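Local coordinates for protein PTS system glucose-specific EIIA component (Mycoplasma capricolum, PDB 2GPR) that relays a phosphoryl group from phospho-HPr to the EIIB domain during phosphotransferase-driven glucose uptake, carrying it on a histidine, at residues A[19-24]-A[125-130]; A[36-41]-A[149-154]; A[75-80]-A[105-110]; A[113-116]-A[121-124]. All blocks are in the same frame, centred on the assembly; numbering follows the deposited sequence.

Interaction 1 (A[19-24]-A[125-130])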
loop_
_atom_site.group_PDB
_atom_site.type_symbol
_atom_site.label_atom_id
_atom_site.label_comp_id
_atom_site.label_asym_id
_atom_site.label_seq_id
_atom_site.Cartn_x
_atom_site.Cartn_y
_atom_site.Cartn_z
ATOM N N ILE A 19 5.313 -2.009 9.931
ATOM C CA ILE A 19 6.170 -3.102 10.332
ATOM C C ILE A 19 7.013 -3.347 9.097
ATOM O O ILE A 19 6.744 -2.717 8.083
ATOM C CB ILE A 19 5.340 -4.353 10.714
ATOM C CG1 ILE A 19 4.624 -4.941 9.483
ATOM C CG2 ILE A 19 4.254 -3.997 11.717
ATOM C CD1 ILE A 19 3.288 -5.560 9.851
ATOM N N THR A 20 7.991 -4.256 9.156
ATOM C CA THR A 20 8.867 -4.553 8.018
ATOM C C THR A 20 8.329 -5.685 7.196
ATOM O O THR A 20 7.390 -6.366 7.623
ATOM C CB THR A 20 10.336 -4.846 8.434
ATOM O OG1 THR A 20 10.408 -5.930 9.361
ATOM C CG2 THR A 20 11.004 -3.611 9.033
ATOM N N LEU A 21 8.925 -5.868 6.017
ATOM C CA LEU A 21 8.508 -6.921 5.129
ATOM C C LEU A 21 8.921 -8.265 5.710
ATOM O O LEU A 21 8.352 -9.339 5.458
ATOM C CB LEU A 21 9.094 -6.772 3.719
ATOM C CG LEU A 21 8.405 -5.718 2.847
ATOM C CD1 LEU A 21 9.053 -5.740 1.469
ATOM C CD2 LEU A 21 6.885 -5.946 2.724
ATOM N N ASP A 22 9.924 -8.212 6.491
ATOM C CA ASP A 22 10.387 -9.419 7.078
ATOM C C ASP A 22 9.365 -9.902 8.089
ATOM O O ASP A 22 9.323 -11.070 8.466
ATOM C CB ASP A 22 11.797 -9.251 7.678
ATOM C CG ASP A 22 12.558 -8.096 7.058
ATOM O OD1 ASP A 22 11.825 -7.036 6.907
ATOM O OD2 ASP A 22 13.697 -8.197 6.703
ATOM N N GLU A 23 8.483 -9.005 8.512
ATOM C CA GLU A 23 7.462 -9.401 9.443
ATOM C C GLU A 23 6.203 -9.902 8.749
ATOM O O GLU A 23 5.161 -10.071 9.389
ATOM C CB GLU A 23 7.122 -8.292 10.415
ATOM C CG GLU A 23 8.264 -8.026 11.415
ATOM C CD GLU A 23 8.353 -6.570 11.840
ATOM O OE1 GLU A 23 7.298 -6.172 12.521
ATOM O OE2 GLU A 23 9.303 -5.829 11.557
ATOM N N VAL A 24 6.303 -10.123 7.430
ATOM C CA VAL A 24 5.208 -10.605 6.592
ATOM C C VAL A 24 5.374 -12.073 6.257
ATOM O O VAL A 24 6.431 -12.503 5.805
ATOM C CB VAL A 24 5.130 -9.800 5.324
ATOM C CG1 VAL A 24 4.019 -10.348 4.428
ATOM C CG2 VAL A 24 4.941 -8.331 5.648
ATOM N N PRO A 125 0.931 -5.190 2.622
ATOM C CA PRO A 125 2.182 -4.728 2.087
ATOM C C PRO A 125 2.123 -3.529 1.150
ATOM O O PRO A 125 1.209 -3.364 0.327
ATOM C CB PRO A 125 2.845 -5.929 1.447
ATOM C CG PRO A 125 2.019 -7.152 1.809
ATOM C CD PRO A 125 0.749 -6.656 2.453
ATOM N N ILE A 126 3.151 -2.688 1.273
ATOM C CA ILE A 126 3.356 -1.494 0.453
ATOM C C ILE A 126 4.677 -1.657 -0.292
ATOM O O ILE A 126 5.767 -1.461 0.278
ATOM C CB ILE A 126 3.453 -0.202 1.310
ATOM C CG1 ILE A 126 2.363 -0.107 2.367
ATOM C CG2 ILE A 126 3.420 1.036 0.419
ATOM C CD1 ILE A 126 0.967 -0.229 1.779
ATOM N N ILE A 127 4.639 -2.045 -1.543
ATOM C CA ILE A 127 5.914 -2.231 -2.193
ATOM C C ILE A 127 6.068 -1.402 -3.393
ATOM O O ILE A 127 5.132 -1.132 -4.097
ATOM C CB ILE A 127 6.143 -3.681 -2.585
ATOM C CG1 ILE A 127 4.875 -4.266 -3.163
ATOM C CG2 ILE A 127 6.606 -4.561 -1.418
ATOM C CD1 ILE A 127 5.222 -5.318 -4.214
ATOM N N PHE A 128 7.274 -1.006 -3.631
ATOM C CA PHE A 128 7.567 -0.284 -4.828
ATOM C C PHE A 128 7.943 -1.318 -5.865
ATOM O O PHE A 128 9.017 -2.021 -5.760
ATOM C CB PHE A 128 8.685 0.750 -4.666
ATOM C CG PHE A 128 8.441 1.676 -3.521
ATOM C CD1 PHE A 128 8.588 1.216 -2.215
ATOM C CD2 PHE A 128 8.029 2.989 -3.738
ATOM C CE1 PHE A 128 8.290 2.050 -1.138
ATOM C CE2 PHE A 128 7.813 3.858 -2.669
ATOM C CZ PHE A 128 7.907 3.372 -1.365
ATOM N N THR A 129 6.978 -1.492 -6.796
ATOM C CA THR A 129 7.133 -2.419 -7.867
ATOM C C THR A 129 8.042 -1.842 -8.954
ATOM O O THR A 129 8.544 -2.529 -9.819
ATOM C CB THR A 129 5.775 -2.925 -8.366
ATOM O OG1 THR A 129 5.622 -4.301 -7.945
ATOM C CG2 THR A 129 5.648 -2.765 -9.907
ATOM N N ASN A 130 8.292 -0.554 -8.845
ATOM C CA ASN A 130 9.145 0.106 -9.761
ATOM C C ASN A 130 9.602 1.463 -9.218
ATOM O O ASN A 130 8.810 2.324 -8.884
ATOM C CB ASN A 130 8.486 0.163 -11.121
ATOM C CG ASN A 130 9.227 1.064 -12.086
ATOM O OD1 ASN A 130 8.638 1.597 -13.051
ATOM N ND2 ASN A 130 10.499 1.265 -11.847
#

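Interaction 2 (A[36-41]-A[149-154])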
loop_
_atom_site.group_PDB
_atom_site.type_symbol
_atom_site.label_atom_id
_atom_site.label_comp_id
_atom_site.label_asym_id
_atom_site.label_seq_id
_atom_site.Cartn_x
_atom_site.Cartn_y
_atom_site.Cartn_z
ATOM N N ASP A 36 10.718 -3.809 -2.896
ATOM C CA ASP A 36 10.963 -3.415 -1.500
ATOM C C ASP A 36 9.866 -2.536 -0.994
ATOM O O ASP A 36 8.934 -2.264 -1.727
ATOM C CB ASP A 36 12.307 -2.669 -1.347
ATOM C CG ASP A 36 13.006 -2.930 -0.032
ATOM O OD1 ASP A 36 12.170 -3.011 0.995
ATOM O OD2 ASP A 36 14.218 -3.093 0.060
ATOM N N GLY A 37 9.973 -2.125 0.268
ATOM C CA GLY A 37 8.975 -1.250 0.926
ATOM C C GLY A 37 8.713 -1.716 2.333
ATOM O O GLY A 37 9.592 -2.201 3.001
ATOM N N PHE A 38 7.492 -1.659 2.759
ATOM C CA PHE A 38 7.157 -2.102 4.103
ATOM C C PHE A 38 5.699 -2.628 4.205
ATOM O O PHE A 38 5.093 -3.003 3.225
ATOM C CB PHE A 38 7.380 -0.999 5.073
ATOM C CG PHE A 38 6.697 0.219 4.538
ATOM C CD1 PHE A 38 7.314 1.016 3.580
ATOM C CD2 PHE A 38 5.407 0.549 4.936
ATOM C CE1 PHE A 38 6.694 2.132 3.035
ATOM C CE2 PHE A 38 4.763 1.674 4.409
ATOM C CZ PHE A 38 5.403 2.459 3.451
ATOM N N ALA A 39 5.140 -2.695 5.395
ATOM C CA ALA A 39 3.794 -3.201 5.558
ATOM C C ALA A 39 3.040 -2.476 6.675
ATOM O O ALA A 39 3.514 -1.574 7.344
ATOM C CB ALA A 39 3.774 -4.720 5.757
ATOM N N ILE A 40 1.845 -2.863 6.835
ATOM C CA ILE A 40 1.052 -2.228 7.771
ATOM C C ILE A 40 0.081 -3.183 8.384
ATOM O O ILE A 40 -0.484 -4.054 7.717
ATOM C CB ILE A 40 0.419 -0.899 7.243
ATOM C CG1 ILE A 40 -0.004 0.031 8.411
ATOM C CG2 ILE A 40 -0.765 -1.098 6.280
ATOM C CD1 ILE A 40 -0.415 1.448 7.965
ATOM N N ASN A 41 0.002 -3.047 9.722
ATOM C CA ASN A 41 -0.958 -3.708 10.568
ATOM C C ASN A 41 -2.152 -2.765 10.671
ATOM O O ASN A 41 -2.147 -1.798 11.493
ATOM C CB ASN A 41 -0.403 -4.012 11.942
ATOM C CG ASN A 41 -0.636 -5.437 12.207
ATOM O OD1 ASN A 41 -1.734 -5.939 11.928
ATOM N ND2 ASN A 41 0.458 -6.146 12.464
ATOM N N VAL A 149 3.276 10.938 7.098
ATOM C CA VAL A 149 4.396 10.508 6.304
ATOM C C VAL A 149 5.024 9.265 6.960
ATOM O O VAL A 149 5.105 9.150 8.174
ATOM C CB VAL A 149 5.399 11.594 5.955
ATOM C CG1 VAL A 149 6.640 10.945 5.353
ATOM C CG2 VAL A 149 4.776 12.513 4.937
ATOM N N VAL A 150 5.445 8.320 6.132
ATOM C CA VAL A 150 5.923 7.007 6.533
ATOM C C VAL A 150 7.199 6.575 5.759
ATOM O O VAL A 150 7.868 5.617 6.107
ATOM C CB VAL A 150 4.711 6.046 6.346
ATOM C CG1 VAL A 150 5.047 4.664 5.805
ATOM C CG2 VAL A 150 3.916 5.935 7.637
ATOM N N ALA A 151 7.542 7.286 4.699
ATOM C CA ALA A 151 8.722 6.972 3.921
ATOM C C ALA A 151 8.966 7.963 2.853
ATOM O O ALA A 151 8.096 8.652 2.354
ATOM C CB ALA A 151 8.691 5.600 3.303
ATOM N N ILE A 152 10.210 8.030 2.534
ATOM C CA ILE A 152 10.754 8.916 1.530
ATOM C C ILE A 152 11.485 8.057 0.569
ATOM O O ILE A 152 12.265 7.202 1.013
ATOM C CB ILE A 152 11.788 9.879 2.164
ATOM C CG1 ILE A 152 11.142 10.734 3.229
ATOM C CG2 ILE A 152 12.444 10.767 1.123
ATOM C CD1 ILE A 152 10.146 11.712 2.656
ATOM N N LEU A 153 11.120 8.222 -0.709
ATOM C CA LEU A 153 11.750 7.584 -1.881
ATOM C C LEU A 153 12.401 8.776 -2.533
ATOM O O LEU A 153 11.724 9.642 -3.072
ATOM C CB LEU A 153 10.752 6.783 -2.802
ATOM C CG LEU A 153 11.455 5.929 -3.888
ATOM C CD1 LEU A 153 11.869 4.541 -3.377
ATOM C CD2 LEU A 153 10.549 5.781 -5.108
ATOM N N LYS A 154 13.669 8.962 -2.212
ATOM C CA LYS A 154 14.384 10.161 -2.583
ATOM C C LYS A 154 15.108 10.067 -3.901
ATOM O O LYS A 154 15.897 9.119 -4.086
ATOM C CB LYS A 154 15.259 10.672 -1.424
ATOM C CG LYS A 154 15.737 12.113 -1.583
ATOM C CD LYS A 154 16.335 12.745 -0.311
ATOM C CE LYS A 154 15.937 14.231 -0.052
ATOM N NZ LYS A 154 16.753 15.271 -0.754
ATOM O OXT LYS A 154 14.862 10.980 -4.732
#

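Interaction 3 (A[75-80]-A[105-110])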
loop_
_atom_site.group_PDB
_atom_site.type_symbol
_atom_site.label_atom_id
_atom_site.label_comp_id
_atom_site.label_asym_id
_atom_site.label_seq_id
_atom_site.Cartn_x
_atom_site.Cartn_y
_atom_site.Cartn_z
ATOM N N ILE A 75 4.003 1.963 -6.989
ATOM C CA ILE A 75 3.922 1.399 -5.716
ATOM C C ILE A 75 2.654 0.569 -5.571
ATOM O O ILE A 75 1.549 0.965 -5.967
ATOM C CB ILE A 75 4.024 2.530 -4.745
ATOM C CG1 ILE A 75 3.702 2.090 -3.355
ATOM C CG2 ILE A 75 3.091 3.649 -5.130
ATOM C CD1 ILE A 75 2.776 3.100 -2.697
ATOM N N LEU A 76 2.802 -0.617 -5.027
ATOM C CA LEU A 76 1.669 -1.485 -4.796
ATOM C C LEU A 76 1.204 -1.573 -3.313
ATOM O O LEU A 76 1.987 -1.819 -2.386
ATOM C CB LEU A 76 1.937 -2.866 -5.437
ATOM C CG LEU A 76 0.862 -3.919 -5.242
ATOM C CD1 LEU A 76 -0.053 -3.953 -6.451
ATOM C CD2 LEU A 76 1.552 -5.272 -5.144
ATOM N N LEU A 77 -0.092 -1.346 -3.107
ATOM C CA LEU A 77 -0.805 -1.509 -1.849
ATOM C C LEU A 77 -1.568 -2.834 -1.996
ATOM O O LEU A 77 -2.323 -3.024 -2.945
ATOM C CB LEU A 77 -1.847 -0.375 -1.642
ATOM C CG LEU A 77 -2.428 -0.157 -0.239
ATOM C CD1 LEU A 77 -3.925 0.085 -0.312
ATOM C CD2 LEU A 77 -2.026 -1.163 0.852
ATOM N N HIS A 78 -1.349 -3.753 -1.077
ATOM C CA HIS A 78 -1.931 -5.031 -1.134
ATOM C C HIS A 78 -2.496 -5.387 0.190
ATOM O O HIS A 78 -1.729 -5.611 1.105
ATOM C CB HIS A 78 -0.819 -5.967 -1.494
ATOM C CG HIS A 78 -1.270 -7.372 -1.658
ATOM N ND1 HIS A 78 -1.730 -8.100 -0.565
ATOM C CD2 HIS A 78 -1.250 -8.187 -2.757
ATOM C CE1 HIS A 78 -1.972 -9.319 -1.011
ATOM N NE2 HIS A 78 -1.719 -9.403 -2.320
ATOM N N ILE A 79 -3.840 -5.339 0.320
ATOM C CA ILE A 79 -4.448 -5.598 1.581
ATOM C C ILE A 79 -4.330 -7.031 1.984
ATOM O O ILE A 79 -4.759 -7.907 1.248
ATOM C CB ILE A 79 -5.875 -5.123 1.698
ATOM C CG1 ILE A 79 -5.918 -3.623 1.473
ATOM C CG2 ILE A 79 -6.410 -5.468 3.115
ATOM C CD1 ILE A 79 -5.936 -3.249 0.015
ATOM N N GLY A 80 -3.776 -7.261 3.199
ATOM C CA GLY A 80 -3.597 -8.598 3.773
ATOM C C GLY A 80 -2.799 -9.550 2.874
ATOM O O GLY A 80 -1.987 -9.162 2.058
ATOM N N ASP A 105 -6.654 9.776 -0.778
ATOM C CA ASP A 105 -8.019 9.444 -1.250
ATOM C C ASP A 105 -8.346 8.047 -0.786
ATOM O O ASP A 105 -7.453 7.252 -0.548
ATOM C CB ASP A 105 -8.210 9.446 -2.756
ATOM C CG ASP A 105 -8.211 10.795 -3.339
ATOM O OD1 ASP A 105 -8.459 11.719 -2.459
ATOM O OD2 ASP A 105 -7.932 10.997 -4.488
ATOM N N LYS A 106 -9.625 7.756 -0.609
ATOM C CA LYS A 106 -9.985 6.472 -0.138
ATOM C C LYS A 106 -9.943 5.490 -1.270
ATOM O O LYS A 106 -10.450 5.793 -2.352
ATOM C CB LYS A 106 -11.344 6.515 0.499
ATOM C CG LYS A 106 -11.579 5.308 1.373
ATOM C CD LYS A 106 -12.814 5.431 2.241
ATOM C CE LYS A 106 -13.933 6.196 1.578
ATOM N NZ LYS A 106 -14.980 6.609 2.540
ATOM N N LEU A 107 -9.388 4.294 -1.076
ATOM C CA LEU A 107 -9.433 3.363 -2.184
ATOM C C LEU A 107 -10.580 2.408 -1.990
ATOM O O LEU A 107 -11.459 2.240 -2.851
ATOM C CB LEU A 107 -8.117 2.632 -2.373
ATOM C CG LEU A 107 -7.004 3.628 -2.553
ATOM C CD1 LEU A 107 -5.661 2.928 -2.539
ATOM C CD2 LEU A 107 -7.217 4.431 -3.840
ATOM N N VAL A 108 -10.590 1.820 -0.806
ATOM C CA VAL A 108 -11.595 0.854 -0.508
ATOM C C VAL A 108 -11.864 0.733 1.010
ATOM O O VAL A 108 -11.126 1.250 1.867
ATOM C CB VAL A 108 -11.120 -0.474 -1.079
ATOM C CG1 VAL A 108 -9.842 -0.790 -0.366
ATOM C CG2 VAL A 108 -12.127 -1.619 -0.933
ATOM N N THR A 109 -12.945 0.030 1.320
ATOM C CA THR A 109 -13.274 -0.239 2.679
ATOM C C THR A 109 -13.330 -1.748 2.872
ATOM O O THR A 109 -14.024 -2.466 2.138
ATOM C CB THR A 109 -14.542 0.497 3.149
ATOM O OG1 THR A 109 -14.515 1.822 2.644
ATOM C CG2 THR A 109 -14.654 0.479 4.699
ATOM N N VAL A 110 -12.509 -2.243 3.803
ATOM C CA VAL A 110 -12.433 -3.684 4.039
ATOM C C VAL A 110 -13.069 -4.195 5.319
ATOM O O VAL A 110 -12.750 -3.754 6.413
ATOM C CB VAL A 110 -11.010 -4.177 4.021
ATOM C CG1 VAL A 110 -11.012 -5.693 4.127
ATOM C CG2 VAL A 110 -10.357 -3.742 2.732
#

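Interaction 4 (A[113-116]-A[121-124])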
loop_
_atom_site.group_PDB
_atom_site.type_symbol
_atom_site.label_atom_id
_atom_site.label_comp_id
_atom_site.label_asym_id
_atom_site.label_seq_id
_atom_site.Cartn_x
_atom_site.Cartn_y
_atom_site.Cartn_z
ATOM N N LYS A 113 -12.729 -7.466 10.079
ATOM C CA LYS A 113 -13.148 -8.565 10.952
ATOM C C LYS A 113 -13.439 -9.806 10.168
ATOM O O LYS A 113 -13.034 -10.884 10.554
ATOM C CB LYS A 113 -14.332 -8.284 11.838
ATOM C CG LYS A 113 -14.873 -9.554 12.514
ATOM C CD LYS A 113 -16.030 -9.299 13.501
ATOM C CE LYS A 113 -16.694 -10.568 14.031
ATOM N NZ LYS A 113 -15.899 -11.305 15.042
ATOM N N SER A 114 -14.160 -9.674 9.075
ATOM C CA SER A 114 -14.447 -10.858 8.304
ATOM C C SER A 114 -13.211 -11.409 7.651
ATOM O O SER A 114 -12.792 -12.527 7.926
ATOM C CB SER A 114 -15.540 -10.602 7.311
ATOM O OG SER A 114 -16.552 -9.839 7.956
ATOM N N VAL A 115 -12.618 -10.596 6.806
ATOM C CA VAL A 115 -11.417 -10.969 6.076
ATOM C C VAL A 115 -10.358 -11.623 6.912
ATOM O O VAL A 115 -9.704 -12.564 6.474
ATOM C CB VAL A 115 -10.834 -9.774 5.400
ATOM C CG1 VAL A 115 -9.760 -10.238 4.470
ATOM C CG2 VAL A 115 -11.929 -9.089 4.619
ATOM N N ALA A 116 -10.183 -11.098 8.111
ATOM C CA ALA A 116 -9.166 -11.562 9.044
ATOM C C ALA A 116 -9.214 -13.082 9.339
ATOM O O ALA A 116 -8.194 -13.712 9.690
ATOM C CB ALA A 116 -9.201 -10.713 10.312
ATOM N N SER A 121 -3.304 -13.528 6.670
ATOM C CA SER A 121 -2.916 -12.312 7.371
ATOM C C SER A 121 -3.517 -11.055 6.773
ATOM O O SER A 121 -3.635 -10.967 5.561
ATOM C CB SER A 121 -1.405 -12.182 7.398
ATOM O OG SER A 121 -1.055 -11.017 8.099
ATOM N N ILE A 122 -3.887 -10.066 7.628
ATOM C CA ILE A 122 -4.371 -8.772 7.134
ATOM C C ILE A 122 -3.251 -7.724 7.082
ATOM O O ILE A 122 -3.459 -6.580 6.691
ATOM C CB ILE A 122 -5.642 -8.208 7.749
ATOM C CG1 ILE A 122 -5.473 -7.952 9.235
ATOM C CG2 ILE A 122 -6.863 -9.050 7.463
ATOM C CD1 ILE A 122 -6.034 -6.595 9.635
ATOM N N LYS A 123 -2.075 -8.116 7.513
ATOM C CA LYS A 123 -0.950 -7.245 7.424
ATOM C C LYS A 123 -0.812 -6.922 5.948
ATOM O O LYS A 123 -0.809 -7.842 5.153
ATOM C CB LYS A 123 0.259 -7.982 7.925
ATOM C CG LYS A 123 0.389 -7.977 9.444
ATOM C CD LYS A 123 1.684 -8.685 9.833
ATOM C CE LYS A 123 1.574 -9.526 11.085
ATOM N NZ LYS A 123 2.737 -10.419 11.270
ATOM N N SER A 124 -0.866 -5.630 5.597
ATOM C CA SER A 124 -0.893 -5.165 4.222
ATOM C C SER A 124 0.402 -4.591 3.696
ATOM O O SER A 124 0.854 -3.577 4.175
ATOM C CB SER A 124 -2.019 -4.175 4.036
ATOM O OG SER A 124 -3.274 -4.789 4.374
#

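Interaction 1 (A[19-24]-A[125-130])
P125 lies near the start of strand 124-130 and turns its ring to the loop at 19-24. There it meets one branch of L21, with CD2 of L21 4.2 Å from CB of P125. V24 also faces this end of the strand, but at longer range. The P125 ring lies against F29 of helix 27-30 as well, so loop and helix close over it together.

I126 points to the side and takes little part here. It packs on F38, I75 and L77 within the sheet. Its backbone pairs with F38, while P125 pairs with H78.

I127 receives the other branch of L21. CD1 of L21 lies 4.0 Å from CG2 of I127, and the two side chains cross at about a right angle. CG of L21 stands anti to its own carbonyl carbon (chi1 -77°), and the fork of the leucine then reaches over to P125 and I127 at once. CG2 of I127 is likewise anti to its carbonyl carbon, while CG1 takes the position between N and C (chi1 42°).

The loop keeps its shape through its own bonds. N of E23 bonds to O of T20 at 3.0 Å, and N of V24 to O of L21 at 2.9 Å. This is loop-on-sheet packing in the antiparallel beta-sandwich of the EIIA-Glc family. Strand 124-130 runs next to strand 74-78, which ends at H78, by similarity the phosphorylated histidine.

Interaction 2 (A[36-41]-A[149-154])
F38, V150 and A151 make this contact. F38 lies on strand 36-42, and its CB points toward strand 149-153. CG of F38 sits between its backbone N and carbonyl carbon (chi1 50°), and the end of the ring then lies beside V150 and A151.

The far end of the ring meets V150. CG1 of V150 is modelled 3.2 Å from CZ of F38 and 3.3 Å from CE2. Such a close approach is doubtful in detail at 2.5 Å resolution. The two side chains cross obliquely. A151 adds its methyl at the neighbouring ring corner, with CB of A151 4.0 Å from CE1 of F38. Both residues approach the ring at a slant.

V150 and A151 follow each other in sequence, yet both point toward F38. A classic beta bulge explains this: the two residues together face V10 on strand 8-11. The bulge gives the ring two aliphatic neighbours from adjacent positions. I18, I126 and V10 also touch F38, so the ring is packed into a buried apolar layer.

The contact joins the small sheet formed with the C-terminal strand to the large sheet. Its chemistry is wholly apolar, so shape and exclusion of water hold the two sheets together here.

Interaction 3 (A[75-80]-A[105-110])
L107 meets L77 from a classic beta bulge. Its neighbour V108 points toward segment 75-80 as well, and the two residues together face F47. Both also pack on F65; of the two, only L107 comes within contact of segment 75-80.

The leucines meet methyl to methyl, with CD1 of L77 4.0 Å from CD1 of L107. They come from opposing sheets and their side chains run at a slant to each other. CG of L77 is anti to its backbone N (chi1 -164°), while CG of L107 is anti to its carbonyl carbon (chi1 -56°). A second apolar pair lies farther along, where CG2 of I79 is 4.3 Å from CG2 of V110. F47 also packs on L77 and I79.

H78, between them in sequence, makes no contact with segment 105-110. By similarity it is the phosphohistidine intermediate and a zinc ligand shared with glycerol kinase. ND1 of H78 makes a weak hydrogen bond to O of G80, 2.8 Å long with an angle of 121° at the hydrogen. This leaves NE2, the tele nitrogen, as the probable phosphoryl acceptor. F29 meets the same ring edge-to-face.

The chemistry thus divides by side: aliphatic side chains from the end of strand 74-78 and the residue after it pack between sheets, while the polar, probably catalytic histidine belongs to the other face.

Interaction 4 (A[113-116]-A[121-124])
I122 provides the tight part of this contact through its CG2 methyl. That methyl lies 3.8 Å from CA of A116 and 4.0 Å from CB of A116, so it rests against helix backbone as much as against a side chain. CG1 of I122 stands between its own N and carbonyl carbon (chi1 62°). CG2 is then anti to the carbonyl carbon and directed at the helix.

A116 is itself exposed, so the tight touch lies at the solvent edge. V115 is the buried but looser neighbour, with its CG1 4.3 Å from CG2 of I122. Its other neighbours include T83 and L86.

Polar bonds shape segment 121-124 behind the isoleucine. OG of S121 accepts from N of K123 at 3.1 Å, which makes an ST turn. OG of S124 gives a bond of 2.9 Å to O of I122, coming from above the carbonyl plane. S121 also bonds to E25, and S124 to G80.

The contact packs helix 112-118 against the chain that leads from it into strand 124-130. On the turn side a single methyl, CG2 of I122, makes the apolar touch, while serine bonds fix the turn that presents it.

Interactions 1, 2 and 3 are buried and apolar, whereas interaction 4 lies farther out and is partly open to solvent. The first three share the large antiparallel sheet, in which strands 36-42, 124-130 and 74-78 run side by side. Interaction 1 sets a loop on this sheet. Interactions 2 and 3 bring separate small sheets to it, each with a beta bulge on the small-sheet strand. Interaction 4 joins a helix to the turn before strand 124-130. Backbone bonds tie the set together: I127 with L76, F128 with D36, and S124 with I40. Polar side-chain bonds belong chiefly to the turn of interaction 4, where K123 reaches O of E23 near the surface.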